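Local coordinates for protein polyprenyl synthetase (Nonlabens dokdonensis, PDB 6KD7) that probably condenses isoprenoid diphosphates into geranylgeranyl pyrophosphate as a magnesium-dependent prenyltransferase, and holds pyrophosphate in its pocket, at residues F126-K131 and K189-I194; K300-L305 and Q314-S319. One frame throughout, in Å; residues are numbered along the deposited sequence.

How the contacts relate
Both contacts lie about 20 Å from the centre of a mostly helical chain, the fold of the trans-prenyltransferases. Contact 1 comes first along the chain and joins helix 123-150 to helix 188-215; contact 2 follows, pairing the end of helix 283-303 with helix 309-322. Their centres are about 19 Å apart, yet they meet through Leu-305, whose CD2 lies 3.7 Å from Ile-194 N, while Glu-190 accepts a hydrogen bond from the backbone N of Ser-306. Helix 188-215 thus serves both: Gln-191 reaches helix 123-150, beside the second subunit, and Tyr-197 packs on Ile-302 and Leu-315, tying the C-terminal hairpin to the helical body. Tyr-54 of helix 42-54 touches Ile-194 and Leu-305.

Contact 1: F126-K131 and K189-I194; sequences FYQLNK and KEQELI
Gln-128 and Gln-191 meet only through their amides, spanning two segments whose nearest CA atoms, Gln-128 CA and Gln-191 CA, stand 10.6 Å apart. From CB, which starts toward helix 123-150, Gln-191 sends CG beside its backbone N and opposite its carbonyl carbon (chi1 -81°); an extended second torsion then carries CD outward and delivers the amide to the end of Gln-128, whose own chain is likewise extended beyond CG. The two amide ends approach to 3.0 Å (Gln-128 NE2 to Gln-191 NE2). The side chains cross at about a right angle, with their amide planes 40° apart, so the groups meet neither stacked nor coplanar. Both glutamines also touch Ile-182 of helix 158-183. An alanine in place of Gln-191 would probably leave the amide of Gln-128 without its mate and open a gap beside Ile-182. Helix 123-150 also faces the second subunit: Tyr-127 OH is hydrogen-bonded to Glu-119 O of that subunit, and Phe-126 meets its Tyr-127 edge-to-face. Contact 1 therefore sets two uncharged amides together over a small area, 63 Å² counting both sides, and no charge pair ties these segments to each other.

Contact 2: K300-L305 and Q314-S319; sequences KNIEEL and QLTDFS
Ile-302 sets CG1 opposite its carbonyl carbon (chi1 -64°) and keeps the chain extended beyond it, which pushes CD1 into a notch on helix 309-322 between Leu-315 and Ser-319. There CD1 lies 3.7 Å from Leu-315 O, equally near Ser-319 OG, and 4.0 Å from Leu-315 CB. The CG2 branch lies 3.8 Å from Thr-316 OG1, which CD1 also approaches; this hydroxyl is already hydrogen-bonded to Lys-312 O in the preceding turn. Farther along, Leu-305 crosses Leu-315 at about a right angle, CD1 against CD2 at 3.9 Å. The two segments form the near end of a helical hairpin: helix 283-303 stops, a short loop turns the chain, and helix 309-322 runs back beside it, Lys-312 NZ binding Glu-303 O across the turn. Ser-319 OG donates to Leu-315 O at 2.9 Å, tilted 26° from the carbonyl plane, while Ser-319 N reaches the same oxygen from the opposite face. Two donors thus grip this carbonyl, which also touches the CD1 methyl of Ile-302. Tyr-197 of helix 188-215 is hydrogen-bonded through its OH to Ser-319 OG and packs against both Ile-302 and Leu-315.

Contact 1: F126-K131 and K189-I194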
ATOM      1  N   PHE A 126      36.088  14.126 -33.632  1.00 29.78           N
ATOM      2  CA  PHE A 126      35.038  14.630 -32.722  1.00 33.21           C
ATOM      3  C   PHE A 126      33.689  14.595 -33.420  1.00 30.72           C
ATOM      4  O   PHE A 126      32.771  13.959 -32.904  1.00 32.81           O
ATOM      5  CB  PHE A 126      35.312  16.044 -32.261  1.00 32.59           C
ATOM      6  CG  PHE A 126      34.306  16.517 -31.253  1.00 34.56           C
ATOM      7  CD1 PHE A 126      34.491  16.261 -29.895  1.00 30.15           C
ATOM      8  CD2 PHE A 126      33.171  17.192 -31.682  1.00 28.82           C
ATOM      9  CE1 PHE A 126      33.575  16.735 -28.970  1.00 34.33           C
ATOM     10  CE2 PHE A 126      32.260  17.666 -30.746  1.00 31.52           C
ATOM     11  CZ  PHE A 126      32.459  17.441 -29.398  1.00 30.27           C
ATOM     12  N   TYR A 127      33.609  15.152 -34.617  1.00 27.56           N
ATOM     13  CA  TYR A 127      32.352  15.185 -35.378  1.00 25.53           C
ATOM     14  C   TYR A 127      31.908  13.757 -35.677  1.00 26.99           C
ATOM     15  O   TYR A 127      30.713  13.425 -35.651  1.00 25.55           O
ATOM     16  CB  TYR A 127      32.440  16.066 -36.634  1.00 27.96           C
ATOM     17  CG  TYR A 127      31.145  16.154 -37.389  1.00 24.84           C
ATOM     18  CD1 TYR A 127      30.213  17.125 -37.076  1.00 29.07           C
ATOM     19  CD2 TYR A 127      30.820  15.234 -38.356  1.00 26.95           C
ATOM     20  CE1 TYR A 127      29.005  17.209 -37.741  1.00 27.77           C
ATOM     21  CE2 TYR A 127      29.612  15.291 -39.020  1.00 29.65           C
ATOM     22  CZ  TYR A 127      28.708  16.287 -38.704  1.00 27.84           C
ATOM     23  OH  TYR A 127      27.511  16.320 -39.337  1.00 32.29           O
ATOM     24  N   GLN A 128      32.816  12.912 -36.093  1.00 28.49           N
ATOM     25  CA  GLN A 128      32.405  11.586 -36.615  1.00 30.37           C
ATOM     26  C   GLN A 128      31.951  10.709 -35.424  1.00 23.40           C
ATOM     27  O   GLN A 128      31.032   9.894 -35.596  1.00 23.67           O
ATOM     28  CB  GLN A 128      33.594  10.992 -37.384  1.00 34.69           C
ATOM     29  CG  GLN A 128      33.746  11.502 -38.816  1.00 37.94           C
ATOM     30  CD  GLN A 128      34.880  10.733 -39.461  1.00 44.55           C
ATOM     31  OE1 GLN A 128      36.051  10.998 -39.208  1.00 37.88           O
ATOM     32  NE2 GLN A 128      34.534   9.661 -40.143  1.00 36.89           N
ATOM     33  N   LEU A 129      32.685  10.806 -34.320  1.00 23.56           N
ATOM     34  CA  LEU A 129      32.466  10.059 -33.058  1.00 26.56           C
ATOM     35  C   LEU A 129      31.064  10.441 -32.548  1.00 27.60           C
ATOM     36  O   LEU A 129      30.242   9.517 -32.369  1.00 24.33           O
ATOM     37  CB  LEU A 129      33.572  10.408 -32.062  1.00 25.00           C
ATOM     38  CG  LEU A 129      34.945   9.785 -32.349  1.00 27.18           C
ATOM     39  CD1 LEU A 129      35.960  10.244 -31.326  1.00 25.05           C
ATOM     40  CD2 LEU A 129      34.892   8.244 -32.418  1.00 25.85           C
ATOM     41  N   ASN A 130      30.792  11.749 -32.415  1.00 28.13           N
ATOM     42  CA  ASN A 130      29.505  12.257 -31.870  1.00 28.92           C
ATOM     43  C   ASN A 130      28.390  11.728 -32.740  1.00 28.91           C
ATOM     44  O   ASN A 130      27.391  11.210 -32.230  1.00 25.61           O
ATOM     45  CB  ASN A 130      29.410  13.770 -31.772  1.00 28.21           C
ATOM     46  CG  ASN A 130      30.006  14.235 -30.488  1.00 34.16           C
ATOM     47  OD1 ASN A 130      31.221  14.469 -30.420  1.00 43.46           O
ATOM     48  ND2 ASN A 130      29.169  14.401 -29.473  1.00 34.81           N
ATOM     49  N   LYS A 131      28.564  11.810 -34.051  1.00 29.10           N
ATOM     50  CA  LYS A 131      27.491  11.397 -34.985  1.00 27.88           C
ATOM     51  C   LYS A 131      27.138   9.908 -34.875  1.00 29.28           C
ATOM     52  O   LYS A 131      25.969   9.622 -34.736  1.00 25.45           O
ATOM     53  CB  LYS A 131      27.912  11.741 -36.412  1.00 34.04           C
ATOM     54  CG  LYS A 131      26.789  11.724 -37.433  1.00 38.64           C
ATOM     55  CD  LYS A 131      27.059  12.653 -38.575  1.00 46.68           C
ATOM     56  CE  LYS A 131      25.954  12.663 -39.602  1.00 51.89           C
ATOM     57  NZ  LYS A 131      25.553  11.294 -39.979  1.00 57.15           N
ATOM     58  N   LYS A 189      33.650   3.741 -45.817  1.00 41.90           N
ATOM     59  CA  LYS A 189      33.360   2.389 -46.347  1.00 41.44           C
ATOM     60  C   LYS A 189      33.954   1.341 -45.404  1.00 38.44           C
ATOM     61  O   LYS A 189      33.261   0.374 -45.102  1.00 35.69           O
ATOM     62  CB  LYS A 189      33.983   2.267 -47.738  1.00 50.45           C
ATOM     63  CG  LYS A 189      33.443   1.153 -48.619  1.00 65.08           C
ATOM     64  CD  LYS A 189      34.167   1.075 -49.944  1.00 77.30           C
ATOM     65  CE  LYS A 189      33.489   0.180 -50.959  1.00 89.11           C
ATOM     66  NZ  LYS A 189      34.410  -0.204 -52.058  1.00104.04           N
ATOM     67  N   GLU A 190      35.181   1.561 -44.940  1.00 29.72           N
ATOM     68  CA  GLU A 190      35.846   0.612 -44.017  1.00 36.05           C
ATOM     69  C   GLU A 190      35.140   0.654 -42.659  1.00 38.13           C
ATOM     70  O   GLU A 190      34.857  -0.390 -42.118  1.00 36.68           O
ATOM     71  CB  GLU A 190      37.335   0.922 -43.897  1.00 28.52           C
ATOM     72  CG  GLU A 190      38.130  -0.145 -43.179  1.00 28.82           C
ATOM     73  CD  GLU A 190      38.082  -1.550 -43.749  1.00 32.24           C
ATOM     74  OE1 GLU A 190      37.715  -1.708 -44.903  1.00 31.01           O
ATOM     75  OE2 GLU A 190      38.408  -2.468 -43.023  1.00 31.44           O
ATOM     76  N   GLN A 191      34.787   1.847 -42.202  1.00 36.25           N
ATOM     77  CA  GLN A 191      34.116   2.005 -40.893  1.00 35.60           C
ATOM     78  C   GLN A 191      32.832   1.178 -40.900  1.00 31.42           C
ATOM     79  O   GLN A 191      32.614   0.460 -39.969  1.00 30.62           O
ATOM     80  CB  GLN A 191      33.712   3.462 -40.725  1.00 31.83           C
ATOM     81  CG  GLN A 191      34.835   4.362 -40.270  1.00 31.68           C
ATOM     82  CD  GLN A 191      34.332   5.771 -40.117  1.00 37.36           C
ATOM     83  OE1 GLN A 191      33.194   6.002 -39.754  1.00 32.77           O
ATOM     84  NE2 GLN A 191      35.187   6.718 -40.417  1.00 26.47           N
ATOM     85  N   GLU A 192      32.073   1.268 -41.974  1.00 26.11           N
ATOM     86  CA  GLU A 192      30.821   0.496 -42.076  1.00 32.98           C
ATOM     87  C   GLU A 192      31.118  -1.007 -42.107  1.00 35.45           C
ATOM     88  O   GLU A 192      30.261  -1.762 -41.675  1.00 35.31           O
ATOM     89  CB  GLU A 192      29.938   1.059 -43.186  1.00 36.88           C
ATOM     90  CG  GLU A 192      29.679   2.541 -42.994  1.00 45.98           C
ATOM     91  CD  GLU A 192      28.568   3.145 -43.828  1.00 55.84           C
ATOM     92  OE1 GLU A 192      28.028   4.172 -43.411  1.00 61.36           O
ATOM     93  OE2 GLU A 192      28.249   2.583 -44.877  1.00 54.08           O
ATOM     94  N   LEU A 193      32.273  -1.428 -42.626  1.00 37.83           N
ATOM     95  CA  LEU A 193      32.510  -2.883 -42.725  1.00 34.56           C
ATOM     96  C   LEU A 193      32.735  -3.372 -41.285  1.00 31.62           C
ATOM     97  O   LEU A 193      32.211  -4.440 -40.922  1.00 28.96           O
ATOM     98  CB  LEU A 193      33.688  -3.203 -43.654  1.00 35.77           C
ATOM     99  CG  LEU A 193      33.398  -3.110 -45.163  1.00 39.50           C
ATOM    100  CD1 LEU A 193      34.650  -3.471 -45.954  1.00 43.67           C
ATOM    101  CD2 LEU A 193      32.273  -4.015 -45.604  1.00 36.22           C
ATOM    102  N   ILE A 194      33.555  -2.677 -40.504  1.00 26.87           N
ATOM    103  CA  ILE A 194      33.776  -3.149 -39.108  1.00 31.20           C
ATOM    104  C   ILE A 194      32.467  -3.040 -38.308  1.00 34.60           C
ATOM    105  O   ILE A 194      32.216  -3.920 -37.503  1.00 33.96           O
ATOM    106  CB  ILE A 194      35.025  -2.554 -38.438  1.00 29.64           C
ATOM    107  CG1 ILE A 194      35.530  -3.485 -37.333  1.00 31.00           C
ATOM    108  CG2 ILE A 194      34.780  -1.137 -37.961  1.00 32.01           C
ATOM    109  CD1 ILE A 194      36.845  -3.096 -36.742  1.00 38.05           C
TER

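Contact 2: K300-L305 and Q314-S319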
ATOM      1  N   LYS A 300      33.008 -14.226 -41.788  1.00 34.63           N
ATOM      2  CA  LYS A 300      33.121 -13.717 -43.182  1.00 39.84           C
ATOM      3  C   LYS A 300      33.356 -12.216 -43.180  1.00 46.41           C
ATOM      4  O   LYS A 300      34.198 -11.759 -44.001  1.00 53.40           O
ATOM      5  CB  LYS A 300      31.941 -14.117 -44.069  1.00 44.26           C
ATOM      6  CG  LYS A 300      31.920 -15.620 -44.280  1.00 56.05           C
ATOM      7  CD  LYS A 300      30.899 -16.182 -45.235  1.00 72.15           C
ATOM      8  CE  LYS A 300      30.733 -17.679 -45.012  1.00 81.22           C
ATOM      9  NZ  LYS A 300      30.073 -18.339 -46.164  1.00 88.59           N
ATOM     10  N   ASN A 301      32.687 -11.455 -42.314  1.00 41.50           N
ATOM     11  CA  ASN A 301      32.960  -9.998 -42.246  1.00 36.75           C
ATOM     12  C   ASN A 301      34.452  -9.818 -41.908  1.00 35.72           C
ATOM     13  O   ASN A 301      35.083  -8.871 -42.427  1.00 36.03           O
ATOM     14  CB  ASN A 301      32.128  -9.225 -41.203  1.00 36.34           C
ATOM     15  CG  ASN A 301      30.615  -9.303 -41.351  1.00 35.59           C
ATOM     16  OD1 ASN A 301      30.042  -9.299 -42.434  1.00 35.70           O
ATOM     17  ND2 ASN A 301      29.934  -9.338 -40.238  1.00 32.07           N
ATOM     18  N   ILE A 302      35.002 -10.620 -40.998  1.00 35.30           N
ATOM     19  CA  ILE A 302      36.416 -10.434 -40.566  1.00 38.13           C
ATOM     20  C   ILE A 302      37.337 -10.636 -41.787  1.00 38.38           C
ATOM     21  O   ILE A 302      38.249  -9.817 -41.967  1.00 36.95           O
ATOM     22  CB  ILE A 302      36.807 -11.331 -39.382  1.00 37.73           C
ATOM     23  CG1 ILE A 302      36.008 -10.977 -38.128  1.00 37.61           C
ATOM     24  CG2 ILE A 302      38.307 -11.241 -39.094  1.00 34.29           C
ATOM     25  CD1 ILE A 302      36.099 -12.045 -37.022  1.00 35.99           C
ATOM     26  N   GLU A 303      37.051 -11.633 -42.617  1.00 41.90           N
ATOM     27  CA  GLU A 303      37.867 -11.989 -43.800  1.00 46.28           C
ATOM     28  C   GLU A 303      37.941 -10.759 -44.718  1.00 49.39           C
ATOM     29  O   GLU A 303      38.938 -10.635 -45.395  1.00 45.84           O
ATOM     30  CB  GLU A 303      37.286 -13.179 -44.567  1.00 48.70           C
ATOM     31  CG  GLU A 303      37.590 -14.533 -43.951  1.00 58.94           C
ATOM     32  CD  GLU A 303      36.650 -15.685 -44.346  1.00 69.05           C
ATOM     33  OE1 GLU A 303      35.959 -15.591 -45.404  1.00 58.94           O
ATOM     34  OE2 GLU A 303      36.578 -16.682 -43.568  1.00 72.98           O
ATOM     35  N   GLU A 304      36.916  -9.908 -44.742  1.00 42.28           N
ATOM     36  CA  GLU A 304      36.882  -8.767 -45.697  1.00 39.52           C
ATOM     37  C   GLU A 304      37.420  -7.458 -45.120  1.00 36.32           C
ATOM     38  O   GLU A 304      37.463  -6.483 -45.859  1.00 35.47           O
ATOM     39  CB  GLU A 304      35.465  -8.589 -46.227  1.00 45.73           C
ATOM     40  CG  GLU A 304      34.988  -9.795 -47.001  1.00 56.15           C
ATOM     41  CD  GLU A 304      33.519  -9.739 -47.368  1.00 72.23           C
ATOM     42  OE1 GLU A 304      32.919  -8.656 -47.221  1.00 77.07           O
ATOM     43  OE2 GLU A 304      32.984 -10.777 -47.786  1.00 75.96           O
ATOM     44  N   LEU A 305      37.813  -7.440 -43.856  1.00 34.02           N
ATOM     45  CA  LEU A 305      38.326  -6.186 -43.262  1.00 38.25           C
ATOM     46  C   LEU A 305      39.711  -5.867 -43.827  1.00 43.49           C
ATOM     47  O   LEU A 305      40.448  -6.791 -44.159  1.00 35.91           O
ATOM     48  CB  LEU A 305      38.384  -6.364 -41.747  1.00 36.27           C
ATOM     49  CG  LEU A 305      37.027  -6.449 -41.055  1.00 38.35           C
ATOM     50  CD1 LEU A 305      37.200  -6.836 -39.606  1.00 35.73           C
ATOM     51  CD2 LEU A 305      36.287  -5.132 -41.171  1.00 38.88           C
ATOM     52  N   GLN A 314      43.318 -13.051 -34.663  1.00 44.67           N
ATOM     53  CA  GLN A 314      43.038 -12.618 -33.276  1.00 44.82           C
ATOM     54  C   GLN A 314      41.524 -12.363 -33.164  1.00 46.83           C
ATOM     55  O   GLN A 314      40.905 -12.903 -32.249  1.00 39.49           O
ATOM     56  CB  GLN A 314      43.910 -11.437 -32.882  1.00 50.29           C
ATOM     57  CG  GLN A 314      45.308 -11.901 -32.489  1.00 61.84           C
ATOM     58  CD  GLN A 314      46.315 -10.782 -32.395  1.00 66.14           C
ATOM     59  OE1 GLN A 314      46.051  -9.732 -31.808  1.00 58.03           O
ATOM     60  NE2 GLN A 314      47.490 -11.014 -32.971  1.00 74.45           N
ATOM     61  N   LEU A 315      40.941 -11.646 -34.116  1.00 41.55           N
ATOM     62  CA  LEU A 315      39.517 -11.251 -34.067  1.00 44.00           C
ATOM     63  C   LEU A 315      38.671 -12.507 -34.223  1.00 42.50           C
ATOM     64  O   LEU A 315      37.594 -12.542 -33.634  1.00 35.39           O
ATOM     65  CB  LEU A 315      39.213 -10.281 -35.199  1.00 43.94           C
ATOM     66  CG  LEU A 315      38.240  -9.159 -34.889  1.00 45.52           C
ATOM     67  CD1 LEU A 315      38.630  -8.436 -33.609  1.00 46.97           C
ATOM     68  CD2 LEU A 315      38.198  -8.185 -36.074  1.00 45.14           C
ATOM     69  N   THR A 316      39.119 -13.457 -35.044  1.00 39.83           N
ATOM     70  CA  THR A 316      38.343 -14.676 -35.351  1.00 39.18           C
ATOM     71  C   THR A 316      38.278 -15.512 -34.070  1.00 41.86           C
ATOM     72  O   THR A 316      37.189 -15.982 -33.730  1.00 40.28           O
ATOM     73  CB  THR A 316      38.909 -15.467 -36.531  1.00 33.34           C
ATOM     74  OG1 THR A 316      38.643 -14.764 -37.737  1.00 33.94           O
ATOM     75  CG2 THR A 316      38.274 -16.835 -36.674  1.00 31.87           C
ATOM     76  N   ASP A 317      39.401 -15.623 -33.382  1.00 37.66           N
ATOM     77  CA  ASP A 317      39.526 -16.356 -32.107  1.00 39.82           C
ATOM     78  C   ASP A 317      38.709 -15.648 -31.039  1.00 41.28           C
ATOM     79  O   ASP A 317      38.154 -16.336 -30.185  1.00 43.54           O
ATOM     80  CB  ASP A 317      40.975 -16.437 -31.611  1.00 39.08           C
ATOM     81  CG  ASP A 317      41.807 -17.420 -32.437  1.00 49.30           C
ATOM     82  OD1 ASP A 317      41.174 -18.204 -33.244  1.00 41.97           O
ATOM     83  OD2 ASP A 317      43.083 -17.385 -32.301  1.00 50.25           O
ATOM     84  N   PHE A 318      38.754 -14.325 -30.988  1.00 36.92           N
ATOM     85  CA  PHE A 318      38.015 -13.563 -29.953  1.00 37.60           C
ATOM     86  C   PHE A 318      36.502 -13.816 -30.129  1.00 37.88           C
ATOM     87  O   PHE A 318      35.828 -14.087 -29.164  1.00 42.23           O
ATOM     88  CB  PHE A 318      38.392 -12.095 -30.011  1.00 37.20           C
ATOM     89  CG  PHE A 318      37.395 -11.200 -29.339  1.00 35.60           C
ATOM     90  CD1 PHE A 318      36.297 -10.738 -30.036  1.00 35.92           C
ATOM     91  CD2 PHE A 318      37.575 -10.806 -28.029  1.00 38.48           C
ATOM     92  CE1 PHE A 318      35.398  -9.890 -29.428  1.00 35.17           C
ATOM     93  CE2 PHE A 318      36.645  -9.995 -27.412  1.00 39.27           C
ATOM     94  CZ  PHE A 318      35.565  -9.540 -28.118  1.00 35.22           C
ATOM     95  N   SER A 319      36.033 -13.832 -31.364  1.00 34.35           N
ATOM     96  CA  SER A 319      34.629 -14.046 -31.743  1.00 37.96           C
ATOM     97  C   SER A 319      34.219 -15.454 -31.319  1.00 45.75           C
ATOM     98  O   SER A 319      33.126 -15.613 -30.760  1.00 43.08           O
ATOM     99  CB  SER A 319      34.416 -13.834 -33.212  1.00 33.95           C
ATOM    100  OG  SER A 319      34.723 -12.502 -33.568  1.00 35.02           O
TER